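PDB 3H9D: microtubule-associated protein 1A/1B, light chain 3, putative from Trypanosoma brucei, which is a ubiquitin-like ATG8 of the autophagy machinery, probably attached through its C-terminal end to phosphatidylethanolamine in membranes. Local coordinates for residues D5-K9 against D103-Y109. Sequence-based numbering, arbitrary orientation.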
# COMPACT_ATOMS: atom_id res chain seq x y z
N ASP A 5 1.46 6.06 4.79
CA ASP A 5 0.49 5.43 3.91
C ASP A 5 -0.63 4.72 4.66
O ASP A 5 -0.51 4.43 5.86
CB ASP A 5 1.21 4.46 2.97
CG ASP A 5 2.19 5.16 2.05
OD1 ASP A 5 3.14 4.49 1.59
OD2 ASP A 5 2.00 6.36 1.76
N SER A 6 -1.72 4.45 3.95
CA SER A 6 -2.89 3.76 4.49
C SER A 6 -2.58 2.30 4.89
O SER A 6 -2.12 1.49 4.07
CB SER A 6 -4.03 3.81 3.48
OG SER A 6 -5.09 2.96 3.86
N LYS A 7 -2.82 1.99 6.16
CA LYS A 7 -2.69 0.61 6.65
C LYS A 7 -3.76 -0.30 6.06
O LYS A 7 -3.53 -1.50 5.86
CB LYS A 7 -2.73 0.55 8.18
CG LYS A 7 -1.46 1.02 8.89
CD LYS A 7 -1.49 0.53 10.33
CE LYS A 7 -0.61 1.36 11.25
NZ LYS A 7 -1.22 1.43 12.63
N TYR A 8 -4.92 0.28 5.76
CA TYR A 8 -6.03 -0.45 5.13
C TYR A 8 -5.73 -0.83 3.68
O TYR A 8 -5.94 -1.97 3.26
CB TYR A 8 -7.35 0.34 5.21
CG TYR A 8 -8.56 -0.45 4.75
CD1 TYR A 8 -9.35 -1.17 5.67
CD2 TYR A 8 -8.90 -0.51 3.39
CE1 TYR A 8 -10.44 -1.90 5.25
CE2 TYR A 8 -10.00 -1.24 2.96
CZ TYR A 8 -10.77 -1.94 3.90
OH TYR A 8 -11.86 -2.67 3.49
N LYS A 9 -5.27 0.13 2.89
CA LYS A 9 -4.87 -0.17 1.52
C LYS A 9 -3.87 -1.33 1.47
O LYS A 9 -4.03 -2.26 0.68
CB LYS A 9 -4.28 1.08 0.87
CG LYS A 9 -3.93 0.89 -0.58
CD LYS A 9 -3.51 2.20 -1.22
CE LYS A 9 -4.68 2.88 -1.90
NZ LYS A 9 -4.16 3.76 -2.99
N ASP A 103 -10.06 7.43 -4.25
CA ASP A 103 -9.02 6.53 -4.72
C ASP A 103 -9.54 5.73 -5.92
O ASP A 103 -10.75 5.61 -6.11
CB ASP A 103 -8.61 5.58 -3.57
CG ASP A 103 -7.30 4.86 -3.83
OD1 ASP A 103 -7.33 3.70 -4.29
OD2 ASP A 103 -6.23 5.45 -3.57
N GLU A 104 -8.63 5.20 -6.72
CA GLU A 104 -8.94 4.30 -7.83
C GLU A 104 -9.84 3.11 -7.43
O GLU A 104 -10.68 2.67 -8.22
CB GLU A 104 -7.64 3.78 -8.44
OE1 GLU A 104 -7.18 1.45 -10.78
OE2 GLU A 104 -7.94 4.25 -11.45
N ASP A 105 -9.67 2.61 -6.20
CA ASP A 105 -10.49 1.50 -5.72
C ASP A 105 -11.95 1.89 -5.41
O ASP A 105 -12.78 1.01 -5.17
CB ASP A 105 -9.82 0.75 -4.55
CG ASP A 105 -9.67 1.60 -3.30
OD1 ASP A 105 -10.26 2.70 -3.21
OD2 ASP A 105 -8.94 1.15 -2.39
N GLY A 106 -12.23 3.20 -5.42
CA GLY A 106 -13.60 3.70 -5.19
C GLY A 106 -13.84 4.22 -3.79
O GLY A 106 -14.90 4.78 -3.50
N PHE A 107 -12.85 4.02 -2.91
CA PHE A 107 -12.90 4.49 -1.53
C PHE A 107 -12.35 5.90 -1.44
O PHE A 107 -11.46 6.27 -2.20
CB PHE A 107 -12.10 3.57 -0.60
CG PHE A 107 -12.84 2.33 -0.16
CD1 PHE A 107 -12.43 1.07 -0.60
CD2 PHE A 107 -13.93 2.43 0.70
CE1 PHE A 107 -13.12 -0.09 -0.20
CE2 PHE A 107 -14.62 1.28 1.12
CZ PHE A 107 -14.21 0.01 0.66
N LEU A 108 -12.88 6.69 -0.51
CA LEU A 108 -12.27 7.95 -0.13
C LEU A 108 -11.45 7.72 1.12
O LEU A 108 -11.99 7.35 2.16
CB LEU A 108 -13.33 9.04 0.13
CG LEU A 108 -12.86 10.39 0.69
CD1 LEU A 108 -12.11 11.18 -0.38
CD2 LEU A 108 -14.02 11.21 1.23
N TYR A 109 -10.14 7.93 1.03
CA TYR A 109 -9.25 7.73 2.17
C TYR A 109 -9.09 9.01 2.98
O TYR A 109 -8.58 10.01 2.49
CB TYR A 109 -7.88 7.19 1.73
CG TYR A 109 -7.93 5.76 1.28
CD1 TYR A 109 -8.44 5.41 0.03
CD2 TYR A 109 -7.49 4.74 2.11
CE1 TYR A 109 -8.51 4.07 -0.38
CE2 TYR A 109 -7.54 3.41 1.71
CZ TYR A 109 -8.05 3.08 0.47
OH TYR A 109 -8.10 1.75 0.09
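D103 meets helix 7-11 through a salt bridge: K9 NZ lies 2.7 Å from D103 OD2, on the syn side of the carboxylate and 24° out of its plane. The two side chains approach from opposite directions, the lysine chain bending about CG-CD (chi3 -94°) to bring its ammonium group over to the acid. The other oxygen, D103 OD1, accepts from D105 N at 3.2 Å in an Asx turn, so one carboxylate both receives the lysine and braces the type I turn from D103 to G106. D105 holds Y109 from within its own segment. Its OD1 takes the backbone N-H of F107 in a second Asx turn, while D105 OD2 accepts from Y109 OH through its syn lone pair, 2.7 Å away, and also pairs with R17 of helix 14-27. This turn leads into strand 108-113, which runs beside strand 31-38 in the ubiquitin-like sheet; the short helix 7-11 belongs to the N-terminal helical extension that ATG8 proteins add to that fold. F107 is buried against P33 and I35 of the neighbouring strand. Y109 offers the broadest surface to segment 5-9. With its CG beside the backbone N (chi1 -72°), the ring reaches to S6, whose OG sits at the ring edge 3.3 Å from Y109 CE2. That hydroxyl is already engaged: S6 OG, at the N-cap, accepts from K9 N at 3.0 Å in a nearly straight bond, and it is hydrogen-bonded to E37. Y8 crosses Y109 at about a right angle, its ring edge near the tyrosine oxygen, with Y8 CD2 4.1 Å from Y109 OH. K9 CB packs obliquely to the Y109 ring, 4.0 Å from Y109 OH, and K9 NZ hangs at a long 5.5 Å from the ring centroid, at most a weak cation-pi attraction.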